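Local atomic coordinates of 2,3-dihydroxybenzoate-AMP ligase (Mycobacterium smegmatis, PDB entry 5KEI), a protein that belongs to the AMP-binding enzyme family of the ANL clan, with a large AMP-binding region followed by a smaller C-terminal domain. Residues Leu323-Gly329 with Thr346-Val352; Asn361-Asp367 with Gly448-Val452; Ala338-Arg342 with Pro369-Glu373; Asp247-Ala252 with Ala274-Thr279; Pro282-Phe288 with Leu308-Cys313. All blocks are in the same frame, centred on the assembly; numbering follows the deposited sequence.

Contact 1 of 5, residues Leu323-Gly329 with Thr346-Val352; sequences LRLLQVG and TPGLQQV
Gln327 and Gln350, neighbours on adjacent parallel strands, lie side by side and point the same way, and NE2 of Gln327 donates to OE1 of Gln350 (3.1 Å), NE2 approaching nearly along the C=O axis of Gln350 and OE1 lying in the amide plane of Gln327. That NE2 also reaches Cys263 O, while Gln350 NE2 goes on to Thr363 O. These bonds are consistent with the modelled orientation of both buried amides. Leu325 packs CD1 on Gln350 CB (3.7 Å), and Val352 CG2 comes up against Gln327 CB and NE2. On the other face of the sheet, Val328 CG2 meets Leu349 CD1 (3.8 Å). The backbones run at 26° to each other through this part, joined by four bonds such as Gln350 N to Leu326 O (2.8 Å). Toward Leu323 and Gly348, both partly exposed, the contact nears the surface. Thr346 stays buried there, its CG2 against Leu326 CB (3.6 Å), while its OG1 accepts from Gly348 N (3.0 Å) in an ST turn that leads into the strand. Arg324 turns away, to Asp247 and Cys241 O. With two buried amides set beside Leu325, Val352 and Tyr362, their side-chain bonds probably help fix how strands 325-328 and 349-354 pair.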
# COMPACT_ATOMS: atom_id res chain seq x y z
N LEU A 323 9.84 -22.49 -12.25
CA LEU A 323 10.02 -21.19 -11.61
C LEU A 323 11.29 -20.49 -12.14
O LEU A 323 12.32 -21.12 -12.36
CB LEU A 323 10.06 -21.37 -10.08
CG LEU A 323 9.85 -20.15 -9.18
CD1 LEU A 323 8.43 -19.62 -9.25
CD2 LEU A 323 10.20 -20.48 -7.75
N ARG A 324 11.20 -19.19 -12.36
CA ARG A 324 12.30 -18.43 -12.94
C ARG A 324 12.46 -17.08 -12.26
O ARG A 324 13.52 -16.46 -12.35
CB ARG A 324 12.08 -18.22 -14.43
CG ARG A 324 10.94 -17.28 -14.74
CD ARG A 324 11.36 -16.28 -15.77
NE ARG A 324 10.31 -15.32 -16.14
CZ ARG A 324 10.45 -14.00 -16.10
NH1 ARG A 324 11.60 -13.46 -15.70
NH2 ARG A 324 9.45 -13.22 -16.48
N LEU A 325 11.40 -16.63 -11.61
CA LEU A 325 11.40 -15.37 -10.90
C LEU A 325 10.73 -15.54 -9.55
O LEU A 325 9.51 -15.74 -9.48
CB LEU A 325 10.70 -14.26 -11.71
CG LEU A 325 10.56 -12.89 -11.02
CD1 LEU A 325 11.90 -12.21 -10.82
CD2 LEU A 325 9.65 -11.99 -11.81
N LEU A 326 11.53 -15.47 -8.50
CA LEU A 326 11.03 -15.38 -7.14
C LEU A 326 11.34 -14.00 -6.57
O LEU A 326 12.49 -13.70 -6.24
CB LEU A 326 11.65 -16.46 -6.26
CG LEU A 326 11.24 -16.42 -4.79
CD1 LEU A 326 9.74 -16.55 -4.70
CD2 LEU A 326 11.89 -17.55 -4.04
N GLN A 327 10.32 -13.16 -6.50
CA GLN A 327 10.47 -11.85 -5.87
C GLN A 327 10.35 -12.02 -4.37
O GLN A 327 9.55 -12.82 -3.89
CB GLN A 327 9.40 -10.86 -6.34
CG GLN A 327 9.24 -10.66 -7.83
CD GLN A 327 8.07 -9.70 -8.14
OE1 GLN A 327 6.90 -10.03 -7.92
NE2 GLN A 327 8.40 -8.50 -8.61
N VAL A 328 11.15 -11.26 -3.63
CA VAL A 328 11.03 -11.21 -2.18
C VAL A 328 11.05 -9.76 -1.70
O VAL A 328 11.95 -8.99 -2.02
CB VAL A 328 12.13 -12.03 -1.51
CG1 VAL A 328 12.02 -11.94 0.03
CG2 VAL A 328 12.05 -13.48 -1.98
N GLY A 329 10.02 -9.38 -0.96
CA GLY A 329 9.86 -8.02 -0.49
C GLY A 329 9.02 -8.01 0.77
O GLY A 329 8.67 -9.06 1.28
N THR A 346 15.63 -21.20 -6.39
CA THR A 346 15.84 -20.68 -7.74
C THR A 346 16.89 -19.56 -7.69
O THR A 346 16.84 -18.70 -6.81
CB THR A 346 14.53 -20.14 -8.40
OG1 THR A 346 14.84 -19.52 -9.65
CG2 THR A 346 13.82 -19.10 -7.50
N PRO A 347 17.84 -19.57 -8.65
CA PRO A 347 18.81 -18.47 -8.71
C PRO A 347 18.11 -17.17 -9.10
O PRO A 347 18.67 -16.09 -8.91
CB PRO A 347 19.79 -18.93 -9.80
CG PRO A 347 19.00 -19.87 -10.64
CD PRO A 347 18.04 -20.55 -9.73
N GLY A 348 16.90 -17.31 -9.64
CA GLY A 348 16.12 -16.20 -10.16
C GLY A 348 15.44 -15.37 -9.09
O GLY A 348 14.29 -14.97 -9.24
N LEU A 349 16.16 -15.11 -8.01
CA LEU A 349 15.71 -14.24 -6.94
C LEU A 349 15.69 -12.81 -7.42
O LEU A 349 16.59 -12.39 -8.15
CB LEU A 349 16.63 -14.37 -5.72
CG LEU A 349 16.62 -13.26 -4.66
CD1 LEU A 349 15.32 -13.29 -3.85
CD2 LEU A 349 17.86 -13.32 -3.75
N GLN A 350 14.65 -12.08 -7.04
CA GLN A 350 14.66 -10.64 -7.23
C GLN A 350 14.28 -9.99 -5.92
O GLN A 350 13.27 -10.35 -5.32
CB GLN A 350 13.70 -10.22 -8.32
CG GLN A 350 13.66 -8.73 -8.56
CD GLN A 350 12.56 -8.36 -9.51
OE1 GLN A 350 11.40 -8.65 -9.24
NE2 GLN A 350 12.92 -7.75 -10.64
N GLN A 351 15.11 -9.06 -5.44
CA GLN A 351 14.75 -8.34 -4.23
C GLN A 351 13.94 -7.11 -4.61
O GLN A 351 14.23 -6.41 -5.59
CB GLN A 351 15.99 -7.96 -3.41
CG GLN A 351 16.72 -9.17 -2.81
CD GLN A 351 17.42 -8.90 -1.47
OE1 GLN A 351 16.90 -8.18 -0.62
NE2 GLN A 351 18.61 -9.48 -1.29
N VAL A 352 12.87 -6.90 -3.84
CA VAL A 352 11.99 -5.77 -4.06
C VAL A 352 11.80 -4.97 -2.77
O VAL A 352 11.33 -5.49 -1.78
CB VAL A 352 10.61 -6.22 -4.57
CG1 VAL A 352 9.75 -5.00 -4.93
CG2 VAL A 352 10.78 -7.18 -5.74

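Contact 2 of 5, residues Asn361-Asp367 with Gly448-Val452; sequences NYTRIGD and GYLEV
Asp367 OD2 is gripped from two directions: the backbone N of Arg364 donates to it (2.8 Å), coming from well above the carboxylate plane, and Tyr449 OH lies 2.6 Å from the same OD2 in a weak bond whose proton may go to another acceptor. Arg378 NE also bonds that hydroxyl weakly. A water bridges the pair, donating to Asp367 OD1 (2.8 Å) and lying 3.0 Å from Tyr449 OH. Carboxylate and phenol ring approach from opposite directions with their planes 81° apart. The Arg364-to-Asp367 type I turn, closed by Asp367 N to Arg364 O, brings the acid round to meet the tyrosine. In Arg364 the bend at chi2 (-40°) folds the chain back and brings NH1 to Tyr362 O (3.0 Å) in its guanidinium plane; NH1 also bonds Arg378 O, while NH2 bonds Pro379 O. The second touch is softer: Leu450 CD1 butts against the amide of Asn361, 3.4 Å from Asn361 OD1; Asn361 ND2 bonds Phe353 O. The tyrosine ring also touches Val371 of helix 369-374, as does Thr363. The contact thus joins the end of strand 360-362, in the mixed sheet, to the start of strand 450-455, an outer strand of the four-stranded antiparallel sheet, with that short helix alongside.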
# COMPACT_ATOMS: atom_id res chain seq x y z
N ASN A 361 11.81 -0.27 -5.67
CA ASN A 361 13.20 -0.62 -5.95
C ASN A 361 13.28 -2.11 -6.25
O ASN A 361 12.84 -2.93 -5.44
CB ASN A 361 14.13 -0.26 -4.78
CG ASN A 361 14.10 1.20 -4.47
OD1 ASN A 361 14.74 2.00 -5.15
ND2 ASN A 361 13.34 1.58 -3.43
N TYR A 362 13.82 -2.44 -7.42
CA TYR A 362 13.99 -3.82 -7.85
C TYR A 362 15.44 -4.09 -8.18
O TYR A 362 16.14 -3.20 -8.68
CB TYR A 362 13.21 -4.15 -9.12
CG TYR A 362 11.72 -4.04 -9.10
CD1 TYR A 362 10.92 -5.13 -8.80
CD2 TYR A 362 11.10 -2.86 -9.47
CE1 TYR A 362 9.55 -5.04 -8.82
CE2 TYR A 362 9.74 -2.76 -9.47
CZ TYR A 362 8.97 -3.85 -9.16
OH TYR A 362 7.60 -3.73 -9.20
N THR A 363 15.88 -5.32 -7.96
CA THR A 363 17.06 -5.80 -8.66
C THR A 363 16.61 -6.15 -10.08
O THR A 363 15.45 -6.50 -10.31
CB THR A 363 17.69 -7.02 -7.95
OG1 THR A 363 16.66 -7.97 -7.58
CG2 THR A 363 18.43 -6.58 -6.71
N ARG A 364 17.50 -6.00 -11.04
CA ARG A 364 17.14 -6.31 -12.43
C ARG A 364 17.38 -7.79 -12.74
O ARG A 364 18.10 -8.49 -12.00
CB ARG A 364 17.91 -5.40 -13.39
CG ARG A 364 17.78 -3.88 -13.11
CD ARG A 364 16.36 -3.48 -12.71
NE ARG A 364 15.98 -2.11 -13.09
CZ ARG A 364 15.78 -1.11 -12.23
NH1 ARG A 364 15.93 -1.30 -10.93
NH2 ARG A 364 15.42 0.09 -12.68
N ILE A 365 16.77 -8.29 -13.80
CA ILE A 365 16.72 -9.73 -14.07
C ILE A 365 18.10 -10.36 -14.33
O ILE A 365 18.39 -11.45 -13.84
CB ILE A 365 15.79 -10.04 -15.25
CG1 ILE A 365 14.34 -9.73 -14.86
CG2 ILE A 365 15.90 -11.51 -15.65
CD1 ILE A 365 13.89 -10.42 -13.63
N GLY A 366 18.96 -9.68 -15.06
CA GLY A 366 20.29 -10.26 -15.25
C GLY A 366 21.34 -10.03 -14.18
O GLY A 366 22.48 -10.44 -14.34
N ASP A 367 20.97 -9.36 -13.08
CA ASP A 367 21.96 -8.85 -12.12
C ASP A 367 22.82 -9.91 -11.45
O ASP A 367 22.33 -10.99 -11.12
CB ASP A 367 21.27 -8.04 -11.03
CG ASP A 367 21.03 -6.63 -11.46
OD1 ASP A 367 21.59 -6.29 -12.52
OD2 ASP A 367 20.33 -5.89 -10.75
N GLY A 448 25.24 2.00 -7.00
CA GLY A 448 23.96 2.35 -7.62
C GLY A 448 22.78 1.74 -6.89
O GLY A 448 21.63 2.17 -7.06
N TYR A 449 23.05 0.74 -6.06
CA TYR A 449 21.99 0.00 -5.41
C TYR A 449 21.76 0.47 -3.97
O TYR A 449 22.64 1.06 -3.33
CB TYR A 449 22.27 -1.50 -5.48
CG TYR A 449 22.01 -2.03 -6.88
CD1 TYR A 449 20.79 -2.60 -7.21
CD2 TYR A 449 22.98 -1.91 -7.89
CE1 TYR A 449 20.53 -3.06 -8.50
CE2 TYR A 449 22.73 -2.36 -9.19
CZ TYR A 449 21.49 -2.94 -9.49
OH TYR A 449 21.23 -3.40 -10.78
N LEU A 450 20.55 0.21 -3.49
CA LEU A 450 20.13 0.56 -2.15
C LEU A 450 20.36 -0.57 -1.15
O LEU A 450 20.26 -1.75 -1.50
CB LEU A 450 18.65 0.93 -2.14
CG LEU A 450 18.30 2.29 -2.72
CD1 LEU A 450 16.80 2.56 -2.54
CD2 LEU A 450 19.13 3.36 -2.03
N GLU A 451 20.64 -0.21 0.10
CA GLU A 451 20.50 -1.17 1.21
C GLU A 451 19.66 -0.58 2.34
O GLU A 451 19.93 0.53 2.80
CB GLU A 451 21.84 -1.60 1.77
CG GLU A 451 21.67 -2.50 2.97
CD GLU A 451 22.99 -2.95 3.58
OE1 GLU A 451 23.96 -2.16 3.52
OE2 GLU A 451 23.04 -4.08 4.09
N VAL A 452 18.64 -1.33 2.77
CA VAL A 452 17.76 -0.90 3.86
C VAL A 452 18.36 -1.35 5.19
O VAL A 452 18.62 -2.55 5.38
CB VAL A 452 16.33 -1.49 3.73
CG1 VAL A 452 15.51 -1.13 4.93
CG2 VAL A 452 15.64 -1.00 2.45
O HOH W 1 21.17 -3.79 -13.73

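Contact 3 of 5, residues Ala338-Arg342 with Pro369-Glu373; sequences AALVR and PEVLE
Ala338 and Glu373 bring two helical segments together, CA to CA 5.1 Å, although the axes of 338-342 and 369-373 pass 10.2 Å apart and their directions diverge by 117°. At that near point Ala338 CB sits on the backbone of the partner helix, 3.7 Å from Glu373 CA, and the glutamate carboxylate lies alongside Ala339, OE2 3.6 Å from Ala339 CA. Farther along, Arg342 does the reaching. Its CG takes the position between backbone N and carbonyl carbon (chi1 55°), and the chain bends at chi3, carrying the guanidinium across to helix 369-374. NH1 then forms a salt bridge with Glu373 OE2 (3.3 Å), the oxygen lying in the guanidinium plane while the arginine meets it from above the carboxylate plane. The aliphatic part of the arginine shares that oxygen: Arg342 CG is 3.2 Å from Glu373 OE2. Pro369 CA lies over one face of the guanidinium, toward its rim, with Pro369 CB 3.7 Å from Arg342 NH1, and Leu372 crosses at about a right angle with CD1 3.6 Å from Arg342 NE. That NE has a second, polar partner in Pro347 O, from just beyond the end of helix 335-344. This is helix-to-helix packing near the surface, joining the connecting helix of a beta-alpha-beta unit to the short helix 369-374 that follows strand 360-362 in the AMP-binding region.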
# COMPACT_ATOMS: atom_id res chain seq x y z
N ALA A 338 19.05 -14.90 1.61
CA ALA A 338 19.10 -14.77 0.15
C ALA A 338 19.89 -15.92 -0.43
O ALA A 338 19.49 -16.50 -1.44
CB ALA A 338 19.69 -13.45 -0.27
N ALA A 339 21.01 -16.24 0.23
CA ALA A 339 21.87 -17.33 -0.22
C ALA A 339 21.09 -18.62 -0.24
O ALA A 339 21.11 -19.36 -1.24
CB ALA A 339 23.11 -17.46 0.69
N LEU A 340 20.42 -18.91 0.88
CA LEU A 340 19.62 -20.12 1.02
C LEU A 340 18.58 -20.22 -0.08
O LEU A 340 18.42 -21.25 -0.74
CB LEU A 340 18.92 -20.18 2.37
CG LEU A 340 18.05 -21.41 2.62
CD1 LEU A 340 18.92 -22.64 2.69
CD2 LEU A 340 17.28 -21.24 3.91
N VAL A 341 17.87 -19.12 -0.28
CA VAL A 341 16.81 -19.07 -1.26
C VAL A 341 17.30 -19.38 -2.67
O VAL A 341 16.67 -20.16 -3.38
CB VAL A 341 16.13 -17.69 -1.25
CG1 VAL A 341 15.32 -17.48 -2.53
CG2 VAL A 341 15.28 -17.56 -0.01
N ARG A 342 18.42 -18.82 -3.10
CA ARG A 342 18.80 -19.12 -4.47
C ARG A 342 19.84 -20.24 -4.56
O ARG A 342 20.55 -20.36 -5.55
CB ARG A 342 19.26 -17.86 -5.22
CG ARG A 342 20.35 -17.06 -4.61
CD ARG A 342 20.49 -15.75 -5.39
NE ARG A 342 20.72 -15.98 -6.82
CZ ARG A 342 21.88 -16.41 -7.35
NH1 ARG A 342 22.93 -16.69 -6.57
NH2 ARG A 342 21.98 -16.57 -8.66
N PRO A 369 24.97 -12.18 -8.82
CA PRO A 369 24.54 -12.80 -7.55
C PRO A 369 24.81 -11.93 -6.31
O PRO A 369 23.99 -11.95 -5.39
CB PRO A 369 25.36 -14.10 -7.50
CG PRO A 369 25.59 -14.44 -8.96
CD PRO A 369 25.80 -13.10 -9.62
N GLU A 370 25.90 -11.18 -6.29
CA GLU A 370 26.20 -10.34 -5.13
C GLU A 370 25.19 -9.20 -5.02
O GLU A 370 24.92 -8.71 -3.92
CB GLU A 370 27.63 -9.78 -5.19
CG GLU A 370 28.01 -9.04 -6.47
CD GLU A 370 28.56 -9.95 -7.59
OE1 GLU A 370 28.46 -11.19 -7.47
OE2 GLU A 370 29.09 -9.40 -8.59
N VAL A 371 24.63 -8.79 -6.16
CA VAL A 371 23.62 -7.75 -6.17
C VAL A 371 22.25 -8.31 -5.74
O VAL A 371 21.52 -7.65 -4.99
CB VAL A 371 23.53 -7.09 -7.55
CG1 VAL A 371 22.29 -6.18 -7.65
CG2 VAL A 371 24.78 -6.28 -7.79
N LEU A 372 21.93 -9.52 -6.18
CA LEU A 372 20.70 -10.20 -5.78
C LEU A 372 20.67 -10.49 -4.28
O LEU A 372 19.60 -10.49 -3.66
CB LEU A 372 20.53 -11.51 -6.55
CG LEU A 372 20.51 -11.48 -8.07
CD1 LEU A 372 20.28 -12.87 -8.65
CD2 LEU A 372 19.46 -10.51 -8.58
N GLU A 373 21.83 -10.73 -3.69
CA GLU A 373 21.89 -11.24 -2.33
C GLU A 373 22.21 -10.15 -1.31
O GLU A 373 21.90 -10.31 -0.14
CB GLU A 373 22.91 -12.39 -2.23
CG GLU A 373 22.44 -13.67 -2.94
CD GLU A 373 23.37 -14.88 -2.79
OE1 GLU A 373 24.41 -14.78 -2.09
OE2 GLU A 373 23.06 -15.95 -3.37

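Contact 4 of 5, residues Asp247-Ala252 with Ala274-Thr279; sequences DVYLVA and ATTVFT
Val248 and Val277 mesh on one face of the paired strands, CG1 of the first 3.7 Å from CG2 of the second. Next along that face comes Leu250: its CG is anti to the backbone N (chi1 172°), which swings CD1 over toward the partner strand and into the hollow between Val277 and Thr279, 3.8 Å from Val277 CG1 and 3.7 Å from Thr279 CG2. Thr279 turns that methyl inward, where it also presses close to Val251 O (3.3 Å), while its OG1 bonds to Asp281 N. The opposite face has its own interlock. Val251 CG2 sits in the corner between Thr276 CG2, 3.5 Å away, and one face of the Phe278 ring. Tyr249 presents the edge of its ring, at more distance, toward Thr276 OG1. Helix 265-271 touches Thr276 as well. At the start, the methyl of Ala274 tucks against Asp247 O (3.3 Å). Beneath these bumps the backbones run parallel, 24° apart, tied by four sound hydrogen bonds, the straightest being Val277 N to Tyr249 O (2.7 Å, 175° at the hydrogen); Thr279 N to Val251 O is weak. Strands 248-251 and 275-278 lie next to each other in the mixed sheet and are linked through helices 258-262 and 265-271, a parallel beta-alpha-beta crossover of the kind from which this alpha/beta fold is built.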
# COMPACT_ATOMS: atom_id res chain seq x y z
N ASP A 247 4.34 -16.51 -19.11
CA ASP A 247 4.54 -16.60 -17.67
C ASP A 247 3.24 -16.96 -16.95
O ASP A 247 2.15 -16.65 -17.41
CB ASP A 247 5.10 -15.29 -17.09
CG ASP A 247 6.57 -15.10 -17.40
OD1 ASP A 247 7.39 -15.88 -16.88
OD2 ASP A 247 6.90 -14.15 -18.16
N VAL A 248 3.39 -17.65 -15.82
CA VAL A 248 2.28 -18.00 -14.95
C VAL A 248 2.61 -17.51 -13.54
O VAL A 248 3.45 -18.08 -12.87
CB VAL A 248 2.03 -19.53 -14.95
CG1 VAL A 248 0.82 -19.88 -14.12
CG2 VAL A 248 1.86 -20.04 -16.40
N TYR A 249 1.96 -16.42 -13.13
CA TYR A 249 2.28 -15.78 -11.84
C TYR A 249 1.38 -16.29 -10.72
O TYR A 249 0.16 -16.35 -10.86
CB TYR A 249 2.17 -14.26 -11.98
CG TYR A 249 2.35 -13.48 -10.69
CD1 TYR A 249 3.61 -13.22 -10.18
CD2 TYR A 249 1.24 -12.99 -10.00
CE1 TYR A 249 3.77 -12.50 -8.99
CE2 TYR A 249 1.38 -12.28 -8.80
CZ TYR A 249 2.65 -12.04 -8.31
OH TYR A 249 2.80 -11.33 -7.14
N LEU A 250 1.98 -16.67 -9.61
CA LEU A 250 1.22 -17.21 -8.48
C LEU A 250 1.05 -16.15 -7.42
O LEU A 250 2.03 -15.64 -6.88
CB LEU A 250 1.91 -18.44 -7.90
CG LEU A 250 1.35 -19.02 -6.60
CD1 LEU A 250 0.10 -19.85 -6.87
CD2 LEU A 250 2.41 -19.84 -5.90
N VAL A 251 -0.20 -15.80 -7.14
CA VAL A 251 -0.54 -14.83 -6.12
C VAL A 251 -0.58 -15.53 -4.78
O VAL A 251 -1.56 -16.18 -4.43
CB VAL A 251 -1.90 -14.15 -6.41
CG1 VAL A 251 -2.28 -13.18 -5.28
CG2 VAL A 251 -1.84 -13.44 -7.76
N ALA A 252 0.51 -15.41 -4.03
CA ALA A 252 0.63 -16.11 -2.76
C ALA A 252 0.37 -15.17 -1.58
O ALA A 252 -0.12 -15.60 -0.52
CB ALA A 252 2.02 -16.74 -2.64
N ALA A 274 -0.29 -12.77 -19.66
CA ALA A 274 0.14 -13.92 -18.88
C ALA A 274 -0.98 -14.48 -18.00
O ALA A 274 -2.00 -13.83 -17.79
CB ALA A 274 1.34 -13.55 -18.01
N THR A 275 -0.78 -15.69 -17.48
CA THR A 275 -1.76 -16.31 -16.59
C THR A 275 -1.47 -15.96 -15.13
O THR A 275 -0.31 -15.93 -14.70
CB THR A 275 -1.77 -17.85 -16.76
OG1 THR A 275 -1.94 -18.18 -18.15
CG2 THR A 275 -2.89 -18.49 -15.93
N THR A 276 -2.51 -15.69 -14.36
CA THR A 276 -2.37 -15.48 -12.93
C THR A 276 -3.12 -16.56 -12.15
O THR A 276 -4.28 -16.87 -12.45
CB THR A 276 -2.89 -14.08 -12.52
OG1 THR A 276 -2.00 -13.08 -13.04
CG2 THR A 276 -2.98 -13.96 -11.01
N VAL A 277 -2.44 -17.15 -11.17
CA VAL A 277 -3.01 -18.20 -10.32
C VAL A 277 -3.15 -17.75 -8.87
O VAL A 277 -2.16 -17.42 -8.24
CB VAL A 277 -2.13 -19.46 -10.31
CG1 VAL A 277 -2.71 -20.47 -9.36
CG2 VAL A 277 -1.97 -20.03 -11.74
N PHE A 278 -4.37 -17.74 -8.34
CA PHE A 278 -4.63 -17.39 -6.94
C PHE A 278 -4.53 -18.63 -6.04
O PHE A 278 -4.95 -19.72 -6.44
CB PHE A 278 -6.02 -16.76 -6.78
CG PHE A 278 -6.17 -15.43 -7.47
CD1 PHE A 278 -6.41 -15.37 -8.83
CD2 PHE A 278 -6.07 -14.25 -6.77
CE1 PHE A 278 -6.53 -14.17 -9.47
CE2 PHE A 278 -6.21 -13.03 -7.41
CZ PHE A 278 -6.44 -12.99 -8.75
N THR A 279 -3.99 -18.46 -4.84
CA THR A 279 -3.98 -19.55 -3.86
C THR A 279 -4.30 -19.05 -2.47
O THR A 279 -3.94 -17.94 -2.08
CB THR A 279 -2.62 -20.33 -3.80
OG1 THR A 279 -2.70 -21.33 -2.77
CG2 THR A 279 -1.43 -19.39 -3.50

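Contact 5 of 5, residues Pro282-Phe288 with Leu308-Cys313; sequences PSPEAAF and LWAQAC
Trp309 NE1 donates to the carbonyl O of Pro282 (2.7 Å, 149° at the hydrogen), and the oxygen lies at the ring edge, close to the indole plane. This one polar bond across the contact holds the indole against the turn leading into helix 284-294. Aromatic contact comes next: Phe288 points its edge at the five-membered ring of Trp309 in a T-shaped pair, centroids 5.6 Å apart and planes at 76°. The tip of the same phenyl comes close to the tryptophan backbone, CZ 3.4 Å from Trp309 O near its own plane. The two helices involved flank strand 298-301 in sequence, a helix-strand-helix succession of the alpha/beta fold, and Trp309 lies on Thr299 and Leu301 of that strand. Apolar groups pack round the indole. Ala287 CB is tight on it, 3.3 Å from Trp309 CZ2, and Pro284 sets CG beside Trp309 CD1 (3.9 Å), while Leu308 crosses the proline at about a right angle, CD2 against Pro284 CD. Toward the exposed end, Ala312 CB wedges between Pro284 CB (3.6 Å) and Phe288 CE2. Cys313 SG makes a sulfur-aromatic contact, standing obliquely 4.4 Å from the centroid of the Phe288 ring.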
# COMPACT_ATOMS: atom_id res chain seq x y z
N PRO A 282 -0.33 -20.57 0.77
CA PRO A 282 1.05 -20.37 0.31
C PRO A 282 2.06 -21.19 1.14
O PRO A 282 3.27 -20.96 1.02
CB PRO A 282 1.24 -18.88 0.52
CG PRO A 282 0.54 -18.65 1.80
CD PRO A 282 -0.68 -19.58 1.80
N SER A 283 1.59 -22.12 1.97
CA SER A 283 2.48 -23.06 2.65
C SER A 283 3.16 -23.98 1.62
O SER A 283 2.58 -24.27 0.57
CB SER A 283 1.71 -23.88 3.68
OG SER A 283 0.68 -24.60 3.06
N PRO A 284 4.40 -24.44 1.92
CA PRO A 284 5.25 -25.17 0.97
C PRO A 284 4.55 -26.30 0.20
O PRO A 284 4.61 -26.34 -1.04
CB PRO A 284 6.36 -25.73 1.86
CG PRO A 284 6.46 -24.77 2.96
CD PRO A 284 5.07 -24.28 3.23
N GLU A 285 3.91 -27.21 0.93
CA GLU A 285 3.29 -28.40 0.33
C GLU A 285 2.22 -28.02 -0.70
O GLU A 285 2.20 -28.55 -1.82
CB GLU A 285 2.69 -29.29 1.41
CG GLU A 285 2.31 -30.69 0.92
CD GLU A 285 2.10 -31.70 2.06
OE1 GLU A 285 1.63 -31.30 3.15
OE2 GLU A 285 2.41 -32.90 1.85
N ALA A 286 1.34 -27.10 -0.32
CA ALA A 286 0.27 -26.64 -1.20
C ALA A 286 0.81 -25.79 -2.36
O ALA A 286 0.35 -25.92 -3.50
CB ALA A 286 -0.76 -25.85 -0.41
N ALA A 287 1.79 -24.94 -2.07
CA ALA A 287 2.35 -24.08 -3.12
C ALA A 287 3.17 -24.88 -4.14
O ALA A 287 2.98 -24.70 -5.34
CB ALA A 287 3.19 -22.98 -2.51
N PHE A 288 4.05 -25.77 -3.67
CA PHE A 288 4.80 -26.65 -4.57
C PHE A 288 3.87 -27.46 -5.47
O PHE A 288 4.19 -27.76 -6.63
CB PHE A 288 5.69 -27.63 -3.79
CG PHE A 288 6.79 -26.97 -3.00
CD1 PHE A 288 7.16 -25.65 -3.24
CD2 PHE A 288 7.47 -27.68 -2.02
CE1 PHE A 288 8.17 -25.04 -2.50
CE2 PHE A 288 8.48 -27.08 -1.28
CZ PHE A 288 8.84 -25.77 -1.53
N LEU A 308 11.10 -20.35 4.63
CA LEU A 308 10.35 -21.56 4.93
C LEU A 308 10.26 -22.49 3.71
O LEU A 308 10.49 -23.68 3.84
CB LEU A 308 8.95 -21.19 5.45
CG LEU A 308 8.04 -22.35 5.87
CD1 LEU A 308 8.59 -23.06 7.09
CD2 LEU A 308 6.59 -21.89 6.11
N TRP A 309 9.95 -21.95 2.52
CA TRP A 309 9.89 -22.77 1.30
C TRP A 309 11.21 -23.42 0.97
O TRP A 309 11.24 -24.55 0.50
CB TRP A 309 9.50 -21.95 0.06
CG TRP A 309 8.08 -21.55 -0.06
CD1 TRP A 309 7.15 -21.48 0.93
CD2 TRP A 309 7.43 -21.13 -1.26
NE1 TRP A 309 5.95 -21.05 0.42
CE2 TRP A 309 6.10 -20.83 -0.93
CE3 TRP A 309 7.84 -20.98 -2.59
CZ2 TRP A 309 5.17 -20.38 -1.87
CZ3 TRP A 309 6.93 -20.55 -3.53
CH2 TRP A 309 5.60 -20.25 -3.16
N ALA A 310 12.29 -22.67 1.15
CA ALA A 310 13.64 -23.13 0.83
C ALA A 310 14.02 -24.35 1.68
O ALA A 310 14.49 -25.36 1.17
CB ALA A 310 14.64 -21.99 1.03
N GLN A 311 13.79 -24.26 2.98
CA GLN A 311 14.10 -25.37 3.86
C GLN A 311 12.98 -26.41 3.83
O GLN A 311 12.85 -27.22 4.74
CB GLN A 311 14.36 -24.87 5.29
CG GLN A 311 13.17 -24.25 5.97
CD GLN A 311 13.54 -23.55 7.26
OE1 GLN A 311 14.66 -23.05 7.42
NE2 GLN A 311 12.60 -23.52 8.20
N ALA A 312 12.17 -26.37 2.78
CA ALA A 312 11.15 -27.38 2.55
C ALA A 312 11.60 -28.29 1.43
O ALA A 312 11.12 -29.40 1.29
CB ALA A 312 9.81 -26.75 2.21
N CYS A 313 12.55 -27.78 0.64
CA CYS A 313 13.15 -28.54 -0.44
C CYS A 313 14.39 -29.29 0.05
O CYS A 313 15.32 -28.68 0.60
CB CYS A 313 13.51 -27.62 -1.61
SG CYS A 313 12.13 -27.18 -2.68

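How the contacts relate
From the N terminus, contact 4 comes first, closing the loop between strands 248-251 and 275-278. The chain runs straight on into helix 284-294, where contact 5 ties that helix to the end of helix 303-310; Pro282 and Trp309 touch Ala252 and Leu250 respectively. Strand 325-328 follows, and contact 1 pairs it with strand 349-354 in the sheet that contact 4 also belongs to, Arg324 bridging to Asp247. Contact 3 crosses contact 1, since 338-342 lies within the loop that contact 1 closes and 369-373 beyond it, and crosses contact 2, since 361-367 lies between 338-342 and 369-373 while 448-452 lies beyond. Contact 2 spans longest, tying the mixed sheet to the antiparallel one.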